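PDB 6SKI: putative type VI secretion protein from Escherichia coli, which is the phospholipase effector Tle1, loaded on the VgrG spike of the type VI secretion system, and probably hydrolyses membrane phospholipids of target cells. Local coordinates for residues Q72-S77 with P335-V340; E79-E84 with S329-C334; M424-Q429 with A464-Q469; N295-K298 with P302-A305. All blocks are in the same frame, centred on the assembly; numbering follows the deposited sequence.

How the contacts relate
The four contacts form two pairs at separate places in the fold. Contacts 1 and 2 are successive parts of helix 72-85 laid on strand 328-341; their centres are 12 Å apart, and they meet where F81 CD2 comes 4.0 Å from F337 CZ. Contacts 3 and 4 are also 12 Å apart between centres and join where V465 CG1 lies 3.6 Å from L304 CD1, beside the central sheet of the α/β-hydrolase-like core. About 21 Å separates the nearest atoms of contacts 2 and 4. In contact 4 the side chain of E303 lies near, without touching, a possible Ser-His-Asp triad. Contacts 1 and 3 lie on opposite sides of the chain's centre.

Contact 1. Residues Q72-S77 with P335-V340; sequences QKDAQS and PEFEIV
S77 lays its CB over the middle of the F337 ring, a CH-pi contact in which CB stands 3.6 Å from the centroid of that ring and only 11° off its normal. The serine OG lies beside the backbone N and opposite the carbonyl carbon (chi1 -52°), which turns the hydroxyl back along the helix to donate to K73 O, with S77 OG 2.8 Å from that oxygen. K73 O also accepts the helical bond from S77 N, and the two donors reach it from opposite faces of the carbonyl plane. Of the serine side chain it is the methylene that meets the ring, while the S77 carbonyl lies beside F337 CZ. F337 in turn has its ring directed at the helix, and D74 O approaches it obliquely, 3.8 Å from F337 CE2. The D74 carboxylate slides past in the opposite sense, alongside F337 CB. C78 and F81 of the same helix also touch this ring, and Q400 of strand 398-409 adjoins both S77 and F337. A helix laid on a sheet, with a strand aromatic packed against its surface, is helix-on-sheet packing; here strand 328-341 is an outer strand of an antiparallel three-stranded sheet.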
loop_
_atom_site.group_PDB
_atom_site.type_symbol
_atom_site.label_atom_id
_atom_site.label_comp_id
_atom_site.label_asym_id
_atom_site.label_seq_id
_atom_site.Cartn_x
_atom_site.Cartn_y
_atom_site.Cartn_z
ATOM N N GLN A 72 -31.449 13.424 -0.018
ATOM C CA GLN A 72 -30.955 13.477 -1.392
ATOM C C GLN A 72 -31.067 14.876 -1.984
ATOM O O GLN A 72 -30.219 15.287 -2.784
ATOM C CB GLN A 72 -31.700 12.468 -2.263
ATOM C CG GLN A 72 -31.171 11.059 -2.141
ATOM C CD GLN A 72 -30.088 10.766 -3.156
ATOM O OE1 GLN A 72 -29.032 10.233 -2.818
ATOM N NE2 GLN A 72 -30.343 11.118 -4.408
ATOM N N LYS A 73 -32.107 15.621 -1.611
ATOM C CA LYS A 73 -32.189 17.015 -2.031
ATOM C C LYS A 73 -31.043 17.824 -1.440
ATOM O O LYS A 73 -30.390 18.601 -2.147
ATOM C CB LYS A 73 -33.535 17.606 -1.615
ATOM C CG LYS A 73 -34.504 17.836 -2.756
ATOM C CD LYS A 73 -35.569 18.855 -2.371
ATOM C CE LYS A 73 -34.954 20.120 -1.784
ATOM N NZ LYS A 73 -33.916 20.715 -2.668
ATOM N N ASP A 74 -30.771 17.633 -0.149
ATOM C CA ASP A 74 -29.662 18.331 0.490
ATOM C C ASP A 74 -28.323 17.869 -0.068
ATOM O O ASP A 74 -27.383 18.660 -0.168
ATOM C CB ASP A 74 -29.717 18.126 2.001
ATOM C CG ASP A 74 -30.646 19.105 2.687
ATOM O OD1 ASP A 74 -31.139 20.033 2.014
ATOM O OD2 ASP A 74 -30.887 18.945 3.901
ATOM N N ALA A 75 -28.216 16.595 -0.439
ATOM C CA ALA A 75 -26.974 16.106 -1.025
ATOM C C ALA A 75 -26.730 16.719 -2.399
ATOM O O ALA A 75 -25.599 17.105 -2.726
ATOM C CB ALA A 75 -27.005 14.584 -1.107
ATOM N N GLN A 76 -27.779 16.831 -3.216
ATOM C CA GLN A 76 -27.612 17.489 -4.504
ATOM C C GLN A 76 -27.328 18.973 -4.328
ATOM O O GLN A 76 -26.578 19.558 -5.117
ATOM C CB GLN A 76 -28.849 17.276 -5.373
ATOM C CG GLN A 76 -28.749 17.935 -6.731
ATOM C CD GLN A 76 -27.764 17.232 -7.636
ATOM O OE1 GLN A 76 -26.782 17.821 -8.083
ATOM N NE2 GLN A 76 -28.022 15.962 -7.914
ATOM N N SER A 77 -27.879 19.588 -3.281
ATOM C CA SER A 77 -27.541 20.975 -2.996
ATOM C C SER A 77 -26.095 21.120 -2.546
ATOM O O SER A 77 -25.451 22.116 -2.877
ATOM C CB SER A 77 -28.482 21.543 -1.935
ATOM O OG SER A 77 -29.836 21.337 -2.289
ATOM N N PRO A 335 -22.057 20.957 4.527
ATOM C CA PRO A 335 -22.915 22.085 4.154
ATOM C C PRO A 335 -24.345 21.857 4.610
ATOM O O PRO A 335 -24.907 20.775 4.434
ATOM C CB PRO A 335 -22.807 22.115 2.626
ATOM C CG PRO A 335 -21.518 21.424 2.337
ATOM C CD PRO A 335 -21.456 20.324 3.346
ATOM N N GLU A 336 -24.933 22.888 5.205
ATOM C CA GLU A 336 -26.271 22.786 5.768
ATOM C C GLU A 336 -27.178 23.802 5.096
ATOM O O GLU A 336 -26.814 24.974 4.972
ATOM C CB GLU A 336 -26.247 23.004 7.280
ATOM C CG GLU A 336 -26.219 21.716 8.078
ATOM C CD GLU A 336 -26.271 21.955 9.569
ATOM O OE1 GLU A 336 -25.940 23.077 10.002
ATOM O OE2 GLU A 336 -26.642 21.021 10.308
ATOM N N PHE A 337 -28.354 23.352 4.673
ATOM C CA PHE A 337 -29.294 24.170 3.926
ATOM C C PHE A 337 -30.607 24.280 4.685
ATOM O O PHE A 337 -31.037 23.336 5.352
ATOM C CB PHE A 337 -29.558 23.579 2.538
ATOM C CG PHE A 337 -28.321 23.383 1.715
ATOM C CD1 PHE A 337 -27.921 24.340 0.802
ATOM C CD2 PHE A 337 -27.556 22.240 1.854
ATOM C CE1 PHE A 337 -26.785 24.163 0.049
ATOM C CE2 PHE A 337 -26.420 22.061 1.104
ATOM C CZ PHE A 337 -26.033 23.024 0.201
ATOM N N GLU A 338 -31.243 25.443 4.578
ATOM C CA GLU A 338 -32.575 25.625 5.130
ATOM C C GLU A 338 -33.307 26.687 4.326
ATOM O O GLU A 338 -32.694 27.593 3.762
ATOM C CB GLU A 338 -32.533 26.000 6.615
ATOM C CG GLU A 338 -32.477 27.480 6.918
ATOM C CD GLU A 338 -32.184 27.737 8.377
ATOM O OE1 GLU A 338 -31.642 26.827 9.038
ATOM O OE2 GLU A 338 -32.525 28.829 8.876
ATOM N N ILE A 339 -34.629 26.561 4.271
ATOM C CA ILE A 339 -35.476 27.483 3.526
ATOM C C ILE A 339 -35.980 28.556 4.479
ATOM O O ILE A 339 -36.476 28.248 5.570
ATOM C CB ILE A 339 -36.641 26.744 2.848
ATOM C CG1 ILE A 339 -36.108 25.578 2.015
ATOM C CG2 ILE A 339 -37.434 27.697 1.977
ATOM C CD1 ILE A 339 -37.118 24.985 1.063
ATOM N N VAL A 340 -35.844 29.814 4.071
ATOM C CA VAL A 340 -36.234 30.969 4.864
ATOM C C VAL A 340 -36.903 31.984 3.943
ATOM O O VAL A 340 -37.024 31.775 2.734
ATOM C CB VAL A 340 -35.036 31.611 5.593
ATOM C CG1 VAL A 340 -34.649 30.790 6.809
ATOM C CG2 VAL A 340 -33.861 31.762 4.647
#

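Contact 2. Residues E79-E84 with S329-C334; sequences EDFLKE and SLFLSC
F331 gives the largest share of this contact, reaching from its strand to helix 72-85 and meeting two consecutive residues there, L82 and F81. L82 runs alongside the phenylalanine in the opposite sense: its CB lies 3.5 Å from F331 CE2, and its CD1 branch follows at 3.6 Å from that same CE2 atom. Placing CG opposite the backbone N (chi1 -174°) is what brings CD1 beside F331 CE2 and CD2. F81 meets the far end of the same ring. F331 CZ sits over one face of the F81 ring, toward its rim and 3.8 Å from F81 CG, while the two planes are inclined at 52° and the centroids are 5.1 Å apart. The pair is therefore neither a parallel stack nor a T-shape. Beneath these side chains, the short helical and strand segments run nearly antiparallel, at 153°, with axes 10.0 Å apart. F406 of strand 398-409 adds an edge-to-face partner for F331, while the acids of the helix turn elsewhere, E79 to K520 and E84 to R382. What joins the two segments is thus apolar: contact between hydrocarbon surfaces, probably stabilised by dispersion and burial, the fit being set by shape and not by directional bonds.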
loop_
_atom_site.group_PDB
_atom_site.type_symbol
_atom_site.label_atom_id
_atom_site.label_comp_id
_atom_site.label_asym_id
_atom_site.label_seq_id
_atom_site.Cartn_x
_atom_site.Cartn_y
_atom_site.Cartn_z
ATOM N N GLU A 79 -23.637 19.152 -3.609
ATOM C CA GLU A 79 -22.887 19.033 -4.856
ATOM C C GLU A 79 -22.926 20.332 -5.649
ATOM O O GLU A 79 -21.899 20.777 -6.176
ATOM C CB GLU A 79 -23.437 17.882 -5.694
ATOM C CG GLU A 79 -22.734 17.719 -7.026
ATOM C CD GLU A 79 -22.774 16.299 -7.540
ATOM O OE1 GLU A 79 -21.908 15.495 -7.135
ATOM O OE2 GLU A 79 -23.669 15.986 -8.351
ATOM N N ASP A 80 -24.103 20.953 -5.745
ATOM C CA ASP A 80 -24.232 22.214 -6.469
ATOM C C ASP A 80 -23.422 23.319 -5.801
ATOM O O ASP A 80 -22.777 24.124 -6.482
ATOM C CB ASP A 80 -25.705 22.605 -6.552
ATOM C CG ASP A 80 -26.423 21.927 -7.698
ATOM O OD1 ASP A 80 -25.806 21.067 -8.358
ATOM O OD2 ASP A 80 -27.608 22.243 -7.929
ATOM N N PHE A 81 -23.448 23.368 -4.469
ATOM C CA PHE A 81 -22.659 24.334 -3.717
ATOM C C PHE A 81 -21.180 24.192 -4.044
ATOM O O PHE A 81 -20.508 25.171 -4.389
ATOM C CB PHE A 81 -22.907 24.113 -2.223
ATOM C CG PHE A 81 -22.524 25.269 -1.348
ATOM C CD1 PHE A 81 -21.955 26.413 -1.871
ATOM C CD2 PHE A 81 -22.727 25.197 0.017
ATOM C CE1 PHE A 81 -21.611 27.459 -1.049
ATOM C CE2 PHE A 81 -22.383 26.240 0.837
ATOM C CZ PHE A 81 -21.822 27.369 0.305
ATOM N N LEU A 82 -20.664 22.964 -3.968
ATOM C CA LEU A 82 -19.250 22.749 -4.246
ATOM C C LEU A 82 -18.912 23.096 -5.688
ATOM O O LEU A 82 -17.871 23.702 -5.955
ATOM C CB LEU A 82 -18.863 21.306 -3.938
ATOM C CG LEU A 82 -17.370 20.997 -4.045
ATOM C CD1 LEU A 82 -16.598 21.657 -2.917
ATOM C CD2 LEU A 82 -17.148 19.497 -4.048
ATOM N N LYS A 83 -19.781 22.726 -6.632
ATOM C CA LYS A 83 -19.527 23.060 -8.028
ATOM C C LYS A 83 -19.484 24.567 -8.236
ATOM O O LYS A 83 -18.700 25.066 -9.050
ATOM C CB LYS A 83 -20.590 22.428 -8.923
ATOM C CG LYS A 83 -20.098 21.237 -9.719
ATOM C CD LYS A 83 -21.260 20.410 -10.243
ATOM C CE LYS A 83 -20.784 19.083 -10.809
ATOM N NZ LYS A 83 -20.593 18.063 -9.742
ATOM N N GLU A 84 -20.318 25.310 -7.507
ATOM C CA GLU A 84 -20.370 26.751 -7.716
ATOM C C GLU A 84 -19.194 27.464 -7.054
ATOM O O GLU A 84 -18.733 28.493 -7.560
ATOM C CB GLU A 84 -21.710 27.308 -7.238
ATOM C CG GLU A 84 -21.740 27.848 -5.829
ATOM C CD GLU A 84 -23.066 28.498 -5.514
ATOM O OE1 GLU A 84 -24.105 27.924 -5.898
ATOM O OE2 GLU A 84 -23.070 29.577 -4.886
ATOM N N SER A 329 -9.707 22.920 -2.377
ATOM C CA SER A 329 -10.928 23.696 -2.185
ATOM C C SER A 329 -11.886 22.756 -1.466
ATOM O O SER A 329 -12.569 21.950 -2.104
ATOM C CB SER A 329 -11.490 24.187 -3.513
ATOM O OG SER A 329 -10.508 24.893 -4.247
ATOM N N LEU A 330 -11.940 22.861 -0.142
ATOM C CA LEU A 330 -12.501 21.802 0.680
ATOM C C LEU A 330 -13.598 22.333 1.584
ATOM O O LEU A 330 -13.463 23.404 2.175
ATOM C CB LEU A 330 -11.417 21.150 1.545
ATOM C CG LEU A 330 -10.088 20.822 0.873
ATOM C CD1 LEU A 330 -9.059 20.453 1.916
ATOM C CD2 LEU A 330 -10.255 19.700 -0.135
ATOM N N PHE A 331 -14.681 21.575 1.698
ATOM C CA PHE A 331 -15.672 21.827 2.732
ATOM C C PHE A 331 -15.164 21.231 4.034
ATOM O O PHE A 331 -14.989 20.014 4.139
ATOM C CB PHE A 331 -17.023 21.223 2.360
ATOM C CG PHE A 331 -17.817 22.053 1.402
ATOM C CD1 PHE A 331 -17.942 23.414 1.587
ATOM C CD2 PHE A 331 -18.456 21.470 0.326
ATOM C CE1 PHE A 331 -18.673 24.178 0.710
ATOM C CE2 PHE A 331 -19.193 22.233 -0.550
ATOM C CZ PHE A 331 -19.300 23.587 -0.359
ATOM N N LEU A 332 -14.918 22.082 5.022
ATOM C CA LEU A 332 -14.458 21.628 6.323
ATOM C C LEU A 332 -15.604 21.480 7.305
ATOM O O LEU A 332 -15.382 21.095 8.456
ATOM C CB LEU A 332 -13.406 22.590 6.872
ATOM C CG LEU A 332 -12.064 22.579 6.140
ATOM C CD1 LEU A 332 -10.985 23.201 7.003
ATOM C CD2 LEU A 332 -11.682 21.168 5.742
ATOM N N SER A 333 -16.820 21.778 6.868
ATOM C CA SER A 333 -18.042 21.459 7.579
ATOM C C SER A 333 -19.015 20.868 6.575
ATOM O O SER A 333 -18.944 21.153 5.378
ATOM C CB SER A 333 -18.648 22.699 8.241
ATOM O OG SER A 333 -19.856 22.389 8.909
ATOM N N CYS A 334 -19.914 20.035 7.058
ATOM C CA CYS A 334 -20.941 19.509 6.176
ATOM C C CYS A 334 -21.893 20.642 5.811
ATOM O O CYS A 334 -22.478 21.264 6.706
ATOM C CB CYS A 334 -21.693 18.363 6.842
ATOM S SG CYS A 334 -23.173 17.833 5.961
#

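Contact 3. Residues M424-Q429 with A464-Q469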
loop_
_atom_site.group_PDB
_atom_site.type_symbol
_atom_site.label_atom_id
_atom_site.label_comp_id
_atom_site.label_asym_id
_atom_site.label_seq_id
_atom_site.Cartn_x
_atom_site.Cartn_y
_atom_site.Cartn_z
ATOM N N MET A 424 12.332 6.327 6.105
ATOM C CA MET A 424 12.222 4.887 5.879
ATOM C C MET A 424 13.517 4.308 5.322
ATOM O O MET A 424 13.884 3.175 5.648
ATOM C CB MET A 424 11.050 4.576 4.953
ATOM C CG MET A 424 10.699 3.096 4.892
ATOM S SD MET A 424 10.209 2.358 6.460
ATOM C CE MET A 424 8.653 3.171 6.759
ATOM N N LEU A 425 14.221 5.068 4.484
ATOM C CA LEU A 425 15.505 4.609 3.970
ATOM C C LEU A 425 16.514 4.454 5.093
ATOM O O LEU A 425 17.278 3.487 5.116
ATOM C CB LEU A 425 16.034 5.583 2.918
ATOM C CG LEU A 425 15.388 5.597 1.538
ATOM C CD1 LEU A 425 15.712 6.894 0.826
ATOM C CD2 LEU A 425 15.862 4.422 0.727
ATOM N N ASP A 426 16.527 5.397 6.035
ATOM C CA ASP A 426 17.435 5.290 7.170
ATOM C C ASP A 426 17.108 4.069 8.015
ATOM O O ASP A 426 18.011 3.328 8.424
ATOM C CB ASP A 426 17.364 6.564 8.009
ATOM C CG ASP A 426 18.422 6.609 9.088
ATOM O OD1 ASP A 426 19.558 6.168 8.826
ATOM O OD2 ASP A 426 18.117 7.090 10.198
ATOM N N ALA A 427 15.821 3.830 8.269
ATOM C CA ALA A 427 15.430 2.665 9.056
ATOM C C ALA A 427 15.839 1.370 8.366
ATOM O O ALA A 427 16.415 0.470 8.991
ATOM C CB ALA A 427 13.924 2.685 9.302
ATOM N N ALA A 428 15.559 1.264 7.066
ATOM C CA ALA A 428 15.885 0.045 6.339
ATOM C C ALA A 428 17.390 -0.168 6.263
ATOM O O ALA A 428 17.871 -1.293 6.428
ATOM C CB ALA A 428 15.272 0.092 4.944
ATOM N N GLN A 429 18.151 0.899 6.022
ATOM C CA GLN A 429 19.602 0.781 5.969
ATOM C C GLN A 429 20.178 0.389 7.319
ATOM O O GLN A 429 21.197 -0.307 7.379
ATOM C CB GLN A 429 20.206 2.093 5.480
ATOM C CG GLN A 429 20.140 2.264 3.975
ATOM C CD GLN A 429 20.279 3.707 3.543
ATOM O OE1 GLN A 429 20.541 4.588 4.360
ATOM N NE2 GLN A 429 20.098 3.958 2.254
ATOM N N ALA A 464 15.623 7.945 17.116
ATOM C CA ALA A 464 15.208 7.951 18.510
ATOM C C ALA A 464 14.159 6.880 18.768
ATOM O O ALA A 464 14.216 6.176 19.780
ATOM C CB ALA A 464 14.683 9.330 18.898
ATOM N N VAL A 465 13.193 6.732 17.860
ATOM C CA VAL A 465 12.177 5.708 18.076
ATOM C C VAL A 465 12.763 4.326 17.827
ATOM O O VAL A 465 12.295 3.328 18.387
ATOM C CB VAL A 465 10.926 5.985 17.220
ATOM C CG1 VAL A 465 10.593 7.462 17.251
ATOM C CG2 VAL A 465 11.104 5.502 15.803
ATOM N N ARG A 466 13.798 4.242 16.988
ATOM C CA ARG A 466 14.421 2.948 16.729
ATOM C C ARG A 466 15.350 2.549 17.866
ATOM O O ARG A 466 15.480 1.362 18.183
ATOM C CB ARG A 466 15.154 2.980 15.393
ATOM C CG ARG A 466 14.206 2.945 14.211
ATOM C CD ARG A 466 14.913 2.604 12.921
ATOM N NE ARG A 466 16.111 3.409 12.732
ATOM C CZ ARG A 466 16.139 4.537 12.035
ATOM N NH1 ARG A 466 15.030 4.994 11.472
ATOM N NH2 ARG A 466 17.269 5.212 11.907
ATOM N N LEU A 467 15.997 3.525 18.496
ATOM C CA LEU A 467 16.822 3.287 19.671
ATOM C C LEU A 467 16.002 3.156 20.943
ATOM O O LEU A 467 16.581 3.064 22.028
ATOM C CB LEU A 467 17.839 4.418 19.834
ATOM C CG LEU A 467 19.072 4.383 18.934
ATOM C CD1 LEU A 467 20.095 5.401 19.403
ATOM C CD2 LEU A 467 19.672 2.993 18.916
ATOM N N GLY A 468 14.676 3.158 20.836
ATOM C CA GLY A 468 13.809 3.032 21.986
ATOM C C GLY A 468 13.553 4.315 22.740
ATOM O O GLY A 468 12.723 4.319 23.658
ATOM N N GLN A 469 14.229 5.403 22.385
ATOM C CA GLN A 469 14.109 6.658 23.110
ATOM C C GLN A 469 12.878 7.421 22.626
ATOM O O GLN A 469 12.032 6.895 21.897
ATOM C CB GLN A 469 15.382 7.482 22.947
ATOM C CG GLN A 469 16.656 6.676 23.081
ATOM C CD GLN A 469 17.880 7.451 22.651
ATOM O OE1 GLN A 469 17.865 8.143 21.635
ATOM N NE2 GLN A 469 18.952 7.339 23.426
#
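D426 and R466 show how a salt bridge between two helices can be tied into a wider network of charge. R466 NH2 donates to D426 OD2 at 2.7 Å, with an N-H...O angle of 148°. The oxygen lies in the plane of the guanidinium, at its edge, yet the donor comes to the carboxylate from well above the carboxylate plane, the two flat groups standing 82° apart. D426 holds its CG opposite its backbone N (chi1 -172°), so that the carboxylate leans toward the arginine. Neither charge depends on this bond alone. D426 OD2 also takes a salt bridge from K463, one helical residue before the A464-Q469 segment, and R466 NH2 is shared with E430, just beyond M424-Q429. D426 OD1 and R466 NE are likewise hydrogen-bonded to residues adjoining the segments. Two acids and two bases thus follow one another in a line, acid and base by turns, which would be expected to stabilise their charged forms.

The guanidinium also rests on the helix backbone. A427 CA and the D426 carbonyl lie over one of its faces, A427 CB is 3.4 Å from R466 NH1, and F280 makes a cation-pi contact with the same group. Just past R466, helix 452-466 closes in a Schellman motif, with G468 at positive phi and both returning backbone bonds weak.

The contact sits on the central sheet: A427 and M424 of helix 416-431 pack on F240 of strand 237-243 and on F280 of strand 278-284, V465 of helix 452-466 also touches F280, and helix 101-108 meets M424 and L425 through L105.

Contact 4. Residues N295-K298 with P302-A305; sequences NSIK and PELA
S296 OG is held from two directions: it donates to E303 OE2 at 2.9 Å and accepts from K298 N, also at 2.9 Å, in a nearly straight bond of 162°. The hydroxyl lies opposite the backbone N of its own residue (chi1 163°), which lets it face the glutamate and the following backbone together. The other carboxylate oxygen is taken by the main chain, I297 N standing 2.7 Å from E303 OE1, and both donors come in on the syn side, somewhat out of the carboxylate plane. One acid therefore spans two consecutive residues. The link back from S296 OG to K298 N is an ST turn, and with the carboxylate it shapes the bend at S296-K298, as the chain passes to strand 303-306 at the side of the α/β-hydrolase-like sheet, where it pairs in parallel with strand 278-284. T283 on that strand adds a weak hydrogen bond to E303 OE2. I297 lies across the glutamate, with its CG1 against E303 OE1 and its CD1 pointing on to P302 O at 3.7 Å. K298 runs along the outer flank, where its NZ makes a weak bond to the backbone E303 O, while the ammonium stays 6.0 Å from E303 OE2.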
loop_
_atom_site.group_PDB
_atom_site.type_symbol
_atom_site.label_atom_id
_atom_site.label_comp_id
_atom_site.label_asym_id
_atom_site.label_seq_id
_atom_site.Cartn_x
_atom_site.Cartn_y
_atom_site.Cartn_z
ATOM N N ASN A 295 -3.835 1.335 11.819
ATOM C CA ASN A 295 -3.460 0.153 12.584
ATOM C C ASN A 295 -2.040 0.383 13.083
ATOM O O ASN A 295 -1.087 0.349 12.299
ATOM C CB ASN A 295 -3.559 -1.119 11.747
ATOM C CG ASN A 295 -4.957 -1.373 11.239
ATOM O OD1 ASN A 295 -5.673 -2.221 11.767
ATOM N ND2 ASN A 295 -5.357 -0.642 10.210
ATOM N N SER A 296 -1.902 0.626 14.376
ATOM C CA SER A 296 -0.642 1.078 14.939
ATOM C C SER A 296 0.138 -0.082 15.541
ATOM O O SER A 296 -0.432 -1.036 16.074
ATOM C CB SER A 296 -0.877 2.148 16.002
ATOM O OG SER A 296 0.262 2.313 16.822
ATOM N N ILE A 297 1.458 0.017 15.443
ATOM C CA ILE A 297 2.377 -0.927 16.052
ATOM C C ILE A 297 3.126 -0.282 17.216
ATOM O O ILE A 297 4.173 -0.770 17.631
ATOM C CB ILE A 297 3.342 -1.511 15.008
ATOM C CG1 ILE A 297 4.340 -0.450 14.547
ATOM C CG2 ILE A 297 2.572 -2.058 13.826
ATOM C CD1 ILE A 297 5.441 -0.984 13.677
ATOM N N LYS A 298 2.587 0.806 17.758
ATOM C CA LYS A 298 3.236 1.527 18.841
ATOM C C LYS A 298 3.189 0.703 20.117
ATOM O O LYS A 298 2.147 0.136 20.463
ATOM C CB LYS A 298 2.564 2.879 19.064
ATOM C CG LYS A 298 3.354 3.813 19.953
ATOM C CD LYS A 298 3.617 5.134 19.265
ATOM C CE LYS A 298 4.829 5.825 19.857
ATOM N NZ LYS A 298 6.066 5.025 19.664
ATOM N N PRO A 302 9.045 -0.284 16.782
ATOM C CA PRO A 302 9.324 1.145 16.606
ATOM C C PRO A 302 8.355 1.795 15.630
ATOM O O PRO A 302 8.170 1.332 14.505
ATOM C CB PRO A 302 10.759 1.150 16.074
ATOM C CG PRO A 302 11.339 -0.059 16.712
ATOM C CD PRO A 302 10.255 -1.075 16.502
ATOM N N GLU A 303 7.735 2.882 16.078
ATOM C CA GLU A 303 6.743 3.600 15.290
ATOM C C GLU A 303 7.029 5.085 15.396
ATOM O O GLU A 303 7.137 5.618 16.504
ATOM C CB GLU A 303 5.325 3.301 15.775
ATOM C CG GLU A 303 4.269 4.136 15.089
ATOM C CD GLU A 303 2.903 3.499 15.137
ATOM O OE1 GLU A 303 2.803 2.294 14.852
ATOM O OE2 GLU A 303 1.926 4.204 15.460
ATOM N N LEU A 304 7.151 5.751 14.255
ATOM C CA LEU A 304 7.381 7.186 14.208
ATOM C C LEU A 304 6.130 7.882 13.704
ATOM O O LEU A 304 5.675 7.621 12.588
ATOM C CB LEU A 304 8.567 7.523 13.307
ATOM C CG LEU A 304 8.907 9.006 13.201
ATOM C CD1 LEU A 304 9.347 9.548 14.537
ATOM C CD2 LEU A 304 9.981 9.216 12.164
ATOM N N ALA A 305 5.580 8.770 14.522
ATOM C CA ALA A 305 4.491 9.630 14.097
ATOM C C ALA A 305 5.084 10.891 13.490
ATOM O O ALA A 305 5.841 11.608 14.151
ATOM C CB ALA A 305 3.579 9.975 15.272
#